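Local coordinates for antitoxin RnlB (Escherichia coli, PDB 6Y2P), which inhibits the endonuclease activity of its cognate toxin RnlA, acting as the labile antitoxin of a type II toxin-antitoxin system, at residues C[16-24]-C[97-108]. Residues are numbered along the deposited sequence; the frame is centred on the assembly and turned at random.
Sequences VVMATGFEN and TLRNHPEYLEAS
Met-18 reaches from the end of strand 13-19 to Thr-97 and Leu-98 at the close of helix 88-99, a worked example of a helix end packed against a mixed five-stranded beta-sheet, here by way of a methionine thioether. CB of Met-18 starts toward the helix; from there CG lies anti to the backbone N (chi1 170°), beside the carbonyl carbon. Met-18 SD then passes 4.1 Å from Thr-97 CG2, and the bend at chi3 brings CE to the same methyl, tip to tip. Met-18 CE also touches Leu-98 CG and CD2, both at 3.6 Å, and comes up to the rim of the Tyr-104 ring at CD2, near the ring plane.

Tyr-104, on helix 102-106, meets the loop that follows the strand. Thr-20 CG2 lies in a CH-pi contact over one face of the Tyr-104 ring, 3.9 Å from the ring centroid, while His-101 CB covers the opposite face, so the ring is sandwiched. The Tyr-104 OH is hydrogen-bonded to Glu-3 OE1 on strand 2-7, tying the tip of the ring to the sheet. At the other end of the residue, Tyr-104 CA makes a CA-H...O contact of 3.5 Å with Thr-20 O.

Beyond this, the loop passes the end of helix 102-106, where Gly-21 CA lies 3.4 Å from Ala-107 O. A neighbouring chain of another protein packs on both Phe-22 and Ala-107. Phe-22 N gives a weak hydrogen bond to Ala-107 O (2.9 Å, bent to 120°), and this same oxygen sits at the edge of the Phe-22 ring, 3.4 Å from CD1.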
ATOM      1  N   VAL C  16      -9.424 -10.018 -36.510  1.00 97.05           N
ATOM      2  CA  VAL C  16      -9.421 -10.123 -35.051  1.00 88.73           C
ATOM      3  C   VAL C  16      -8.134 -10.821 -34.637  1.00 89.68           C
ATOM      4  O   VAL C  16      -7.865 -11.954 -35.060  1.00102.52           O
ATOM      5  CB  VAL C  16     -10.636 -10.898 -34.510  1.00 87.02           C
ATOM      6  CG1 VAL C  16     -10.571 -10.938 -33.000  1.00 81.17           C
ATOM      7  CG2 VAL C  16     -11.934 -10.290 -34.964  1.00 83.71           C
ATOM      8  N   VAL C  17      -7.363 -10.170 -33.784  1.00 80.85           N
ATOM      9  CA  VAL C  17      -6.035 -10.609 -33.383  1.00 77.91           C
ATOM     10  C   VAL C  17      -6.082 -10.927 -31.904  1.00 82.69           C
ATOM     11  O   VAL C  17      -6.385 -10.052 -31.084  1.00 88.49           O
ATOM     12  CB  VAL C  17      -4.980  -9.526 -33.631  1.00 80.75           C
ATOM     13  CG1 VAL C  17      -3.603 -10.062 -33.311  1.00 86.20           C
ATOM     14  CG2 VAL C  17      -5.065  -8.999 -35.063  1.00 81.36           C
ATOM     15  N   MET C  18      -5.745 -12.153 -31.558  1.00 81.47           N
ATOM     16  CA  MET C  18      -5.772 -12.626 -30.187  1.00 73.13           C
ATOM     17  C   MET C  18      -4.355 -12.908 -29.683  1.00 78.69           C
ATOM     18  O   MET C  18      -3.538 -13.491 -30.398  1.00 85.00           O
ATOM     19  CB  MET C  18      -6.601 -13.884 -30.130  1.00 75.40           C
ATOM     20  CG  MET C  18      -6.505 -14.593 -28.841  1.00 88.54           C
ATOM     21  SD  MET C  18      -7.901 -15.692 -28.798  1.00 92.88           S
ATOM     22  CE  MET C  18      -7.255 -17.081 -27.894  1.00 86.17           C
ATOM     23  N   ALA C  19      -4.058 -12.497 -28.456  1.00 72.03           N
ATOM     24  CA  ALA C  19      -2.779 -12.854 -27.859  1.00 70.65           C
ATOM     25  C   ALA C  19      -2.777 -14.323 -27.420  1.00 81.88           C
ATOM     26  O   ALA C  19      -3.784 -14.851 -26.932  1.00 82.31           O
ATOM     27  CB  ALA C  19      -2.462 -11.946 -26.675  1.00 60.52           C
ATOM     28  N   THR C  20      -1.608 -14.968 -27.559  1.00 73.79           N
ATOM     29  CA  THR C  20      -1.414 -16.386 -27.261  1.00 72.97           C
ATOM     30  C   THR C  20      -0.587 -16.660 -26.003  1.00 68.33           C
ATOM     31  O   THR C  20      -0.279 -17.824 -25.737  1.00 80.55           O
ATOM     32  CB  THR C  20      -0.726 -17.059 -28.460  1.00 80.80           C
ATOM     33  OG1 THR C  20       0.565 -16.459 -28.662  1.00 83.43           O
ATOM     34  CG2 THR C  20      -1.555 -16.957 -29.737  1.00 85.48           C
ATOM     35  N   GLY C  21      -0.347 -15.658 -25.163  1.00 66.08           N
ATOM     36  CA  GLY C  21       0.508 -15.815 -23.993  1.00 67.25           C
ATOM     37  C   GLY C  21       0.656 -14.484 -23.277  1.00 62.18           C
ATOM     38  O   GLY C  21      -0.093 -13.552 -23.555  1.00 55.98           O
ATOM     39  N   PHE C  22       1.642 -14.374 -22.356  1.00 57.66           N
ATOM     40  CA  PHE C  22       1.763 -13.124 -21.582  1.00 52.53           C
ATOM     41  C   PHE C  22       2.330 -11.946 -22.384  1.00 58.83           C
ATOM     42  O   PHE C  22       2.242 -10.803 -21.917  1.00 77.33           O
ATOM     43  CB  PHE C  22       2.626 -13.320 -20.329  1.00 49.12           C
ATOM     44  CG  PHE C  22       4.095 -13.622 -20.625  1.00 59.46           C
ATOM     45  CD1 PHE C  22       4.507 -14.913 -20.825  1.00 58.24           C
ATOM     46  CD2 PHE C  22       5.056 -12.601 -20.694  1.00 62.71           C
ATOM     47  CE1 PHE C  22       5.863 -15.220 -21.049  1.00 67.30           C
ATOM     48  CE2 PHE C  22       6.419 -12.893 -20.943  1.00 54.64           C
ATOM     49  CZ  PHE C  22       6.807 -14.203 -21.113  1.00 71.10           C
ATOM     50  N   GLU C  23       2.959 -12.179 -23.527  1.00 60.63           N
ATOM     51  CA  GLU C  23       3.477 -11.084 -24.330  1.00 65.39           C
ATOM     52  C   GLU C  23       2.360 -10.344 -25.058  1.00 67.00           C
ATOM     53  O   GLU C  23       1.414 -10.946 -25.561  1.00 82.98           O
ATOM     54  CB  GLU C  23       4.512 -11.604 -25.328  1.00 74.63           C
ATOM     55  CG  GLU C  23       5.789 -12.120 -24.659  1.00 84.62           C
ATOM     56  CD  GLU C  23       6.669 -12.903 -25.611  1.00 98.67           C
ATOM     57  OE1 GLU C  23       7.798 -12.458 -25.876  1.00105.66           O
ATOM     58  OE2 GLU C  23       6.232 -13.963 -26.100  1.00105.44           O
ATOM     59  N   ASN C  24       2.495  -9.031 -25.146  1.00 70.09           N
ATOM     60  CA  ASN C  24       1.479  -8.217 -25.799  1.00 66.46           C
ATOM     61  C   ASN C  24       1.699  -8.205 -27.314  1.00 69.44           C
ATOM     62  O   ASN C  24       2.743  -7.715 -27.775  1.00 58.45           O
ATOM     63  CB  ASN C  24       1.516  -6.802 -25.260  1.00 50.08           C
ATOM     64  CG  ASN C  24       0.208  -6.082 -25.465  1.00 59.49           C
ATOM     65  OD1 ASN C  24      -0.381  -6.164 -26.556  1.00 58.09           O
ATOM     66  ND2 ASN C  24      -0.275  -5.356 -24.408  1.00 64.94           N
ATOM     67  N   THR C  97     -11.431 -20.606 -29.335  1.00 93.41           N
ATOM     68  CA  THR C  97     -10.008 -20.698 -29.653  1.00 90.49           C
ATOM     69  C   THR C  97      -9.191 -20.960 -28.396  1.00 85.18           C
ATOM     70  O   THR C  97      -8.289 -21.808 -28.397  1.00 86.46           O
ATOM     71  CB  THR C  97      -9.551 -19.425 -30.383  1.00 83.48           C
ATOM     72  OG1 THR C  97     -10.197 -19.338 -31.665  1.00 81.69           O
ATOM     73  CG2 THR C  97      -8.037 -19.416 -30.586  1.00 76.73           C
ATOM     74  N   LEU C  98      -9.554 -20.307 -27.290  1.00 87.97           N
ATOM     75  CA  LEU C  98      -8.879 -20.563 -26.023  1.00 79.68           C
ATOM     76  C   LEU C  98      -9.128 -21.989 -25.569  1.00 90.48           C
ATOM     77  O   LEU C  98      -8.197 -22.694 -25.166  1.00 93.58           O
ATOM     78  CB  LEU C  98      -9.390 -19.605 -24.946  1.00 70.58           C
ATOM     79  CG  LEU C  98      -8.886 -18.176 -24.916  1.00 65.70           C
ATOM     80  CD1 LEU C  98      -9.703 -17.377 -23.953  1.00 67.92           C
ATOM     81  CD2 LEU C  98      -7.455 -18.205 -24.487  1.00 66.36           C
ATOM     82  N   ARG C  99     -10.354 -22.476 -25.739  1.00 94.99           N
ATOM     83  CA  ARG C  99     -10.628 -23.796 -25.205  1.00 96.52           C
ATOM     84  C   ARG C  99      -9.921 -24.881 -25.996  1.00 98.10           C
ATOM     85  O   ARG C  99      -9.620 -25.934 -25.430  1.00105.78           O
ATOM     86  CB  ARG C  99     -12.137 -24.040 -25.176  1.00102.58           C
ATOM     87  CG  ARG C  99     -12.730 -23.808 -23.788  1.00109.27           C
ATOM     88  CD  ARG C  99     -14.089 -24.445 -23.612  1.00119.97           C
ATOM     89  NE  ARG C  99     -15.162 -23.492 -23.885  1.00125.92           N
ATOM     90  CZ  ARG C  99     -16.020 -23.054 -22.969  1.00129.22           C
ATOM     91  NH1 ARG C  99     -15.923 -23.481 -21.714  1.00136.72           N
ATOM     92  NH2 ARG C  99     -16.972 -22.190 -23.305  1.00123.96           N
ATOM     93  N   ASN C 100      -9.549 -24.608 -27.243  1.00 95.29           N
ATOM     94  CA  ASN C 100      -8.798 -25.553 -28.061  1.00 95.99           C
ATOM     95  C   ASN C 100      -7.288 -25.429 -27.890  1.00 95.18           C
ATOM     96  O   ASN C 100      -6.548 -26.168 -28.541  1.00100.73           O
ATOM     97  CB  ASN C 100      -9.134 -25.376 -29.536  1.00103.88           C
ATOM     98  CG  ASN C 100     -10.581 -25.640 -29.837  1.00123.17           C
ATOM     99  OD1 ASN C 100     -11.280 -26.231 -29.025  1.00132.58           O
ATOM    100  ND2 ASN C 100     -11.053 -25.178 -30.994  1.00127.13           N
ATOM    101  N   HIS C 101      -6.816 -24.480 -27.093  1.00 89.84           N
ATOM    102  CA  HIS C 101      -5.389 -24.270 -26.878  1.00 86.00           C
ATOM    103  C   HIS C 101      -5.139 -23.971 -25.412  1.00 85.80           C
ATOM    104  O   HIS C 101      -4.739 -22.857 -25.057  1.00 70.14           O
ATOM    105  CB  HIS C 101      -4.889 -23.090 -27.706  1.00 84.59           C
ATOM    106  CG  HIS C 101      -4.890 -23.313 -29.183  1.00 86.22           C
ATOM    107  ND1 HIS C 101      -3.759 -23.703 -29.869  1.00 82.52           N
ATOM    108  CD2 HIS C 101      -5.854 -23.128 -30.115  1.00 86.23           C
ATOM    109  CE1 HIS C 101      -4.043 -23.798 -31.158  1.00 88.96           C
ATOM    110  NE2 HIS C 101      -5.308 -23.460 -31.334  1.00 91.78           N
ATOM    111  N   PRO C 102      -5.287 -24.966 -24.534  1.00 90.29           N
ATOM    112  CA  PRO C 102      -5.001 -24.722 -23.114  1.00 86.85           C
ATOM    113  C   PRO C 102      -3.582 -24.251 -22.886  1.00 91.24           C
ATOM    114  O   PRO C 102      -3.301 -23.643 -21.842  1.00 86.00           O
ATOM    115  CB  PRO C 102      -5.235 -26.093 -22.464  1.00 85.84           C
ATOM    116  CG  PRO C 102      -5.085 -27.052 -23.555  1.00 86.97           C
ATOM    117  CD  PRO C 102      -5.646 -26.365 -24.779  1.00 88.23           C
ATOM    118  N   GLU C 103      -2.683 -24.488 -23.845  1.00 90.30           N
ATOM    119  CA  GLU C 103      -1.316 -24.022 -23.683  1.00 84.04           C
ATOM    120  C   GLU C 103      -1.237 -22.491 -23.747  1.00 86.47           C
ATOM    121  O   GLU C 103      -0.348 -21.898 -23.121  1.00 83.13           O
ATOM    122  CB  GLU C 103      -0.418 -24.693 -24.730  1.00 75.74           C
ATOM    123  CG  GLU C 103      -0.381 -24.045 -26.104  1.00 79.02           C
ATOM    124  CD  GLU C 103      -1.443 -24.588 -27.045  1.00 88.22           C
ATOM    125  OE1 GLU C 103      -2.403 -25.217 -26.532  1.00 91.58           O
ATOM    126  OE2 GLU C 103      -1.318 -24.372 -28.288  1.00 84.71           O
ATOM    127  N   TYR C 104      -2.181 -21.834 -24.441  1.00 82.70           N
ATOM    128  CA  TYR C 104      -2.259 -20.373 -24.402  1.00 82.23           C
ATOM    129  C   TYR C 104      -2.508 -19.895 -22.980  1.00 81.32           C
ATOM    130  O   TYR C 104      -1.828 -18.989 -22.477  1.00 74.21           O
ATOM    131  CB  TYR C 104      -3.387 -19.862 -25.310  1.00 88.63           C
ATOM    132  CG  TYR C 104      -3.209 -20.048 -26.804  1.00 88.64           C
ATOM    133  CD1 TYR C 104      -2.040 -20.580 -27.329  1.00 84.89           C
ATOM    134  CD2 TYR C 104      -4.220 -19.683 -27.694  1.00 85.35           C
ATOM    135  CE1 TYR C 104      -1.875 -20.745 -28.692  1.00 83.87           C
ATOM    136  CE2 TYR C 104      -4.062 -19.858 -29.073  1.00 86.83           C
ATOM    137  CZ  TYR C 104      -2.881 -20.387 -29.558  1.00 84.61           C
ATOM    138  OH  TYR C 104      -2.699 -20.553 -30.906  1.00 82.83           O
ATOM    139  N   LEU C 105      -3.483 -20.519 -22.308  1.00 78.62           N
ATOM    140  CA  LEU C 105      -3.779 -20.182 -20.924  1.00 71.62           C
ATOM    141  C   LEU C 105      -2.633 -20.570 -19.999  1.00 75.11           C
ATOM    142  O   LEU C 105      -2.360 -19.867 -19.024  1.00 73.89           O
ATOM    143  CB  LEU C 105      -5.075 -20.879 -20.507  1.00 63.17           C
ATOM    144  CG  LEU C 105      -6.291 -20.461 -21.342  1.00 66.49           C
ATOM    145  CD1 LEU C 105      -7.386 -21.474 -21.242  1.00 68.01           C
ATOM    146  CD2 LEU C 105      -6.812 -19.097 -20.897  1.00 61.98           C
ATOM    147  N   GLU C 106      -1.921 -21.655 -20.310  1.00 79.68           N
ATOM    148  CA  GLU C 106      -0.788 -22.023 -19.472  1.00 74.85           C
ATOM    149  C   GLU C 106       0.288 -20.960 -19.524  1.00 69.10           C
ATOM    150  O   GLU C 106       0.955 -20.728 -18.512  1.00 70.12           O
ATOM    151  CB  GLU C 106      -0.220 -23.400 -19.869  1.00 62.23           C
ATOM    152  N   ALA C 107       0.438 -20.288 -20.678  1.00 64.66           N
ATOM    153  CA  ALA C 107       1.450 -19.255 -20.937  1.00 65.79           C
ATOM    154  C   ALA C 107       0.969 -17.834 -20.644  1.00 66.89           C
ATOM    155  O   ALA C 107       1.675 -16.865 -20.969  1.00 55.94           O
ATOM    156  CB  ALA C 107       1.877 -19.315 -22.398  1.00 56.95           C
ATOM    157  N   SER C 108      -0.215 -17.693 -20.064  1.00 69.19           N
ATOM    158  CA  SER C 108      -0.893 -16.429 -19.893  1.00 62.95           C
ATOM    159  C   SER C 108      -0.562 -15.787 -18.558  1.00 66.72           C
ATOM    160  O   SER C 108       0.176 -16.326 -17.726  1.00 72.82           O
ATOM    161  CB  SER C 108      -2.400 -16.642 -19.975  1.00 67.37           C
ATOM    162  OG  SER C 108      -2.973 -16.858 -18.687  1.00 63.88           O
TER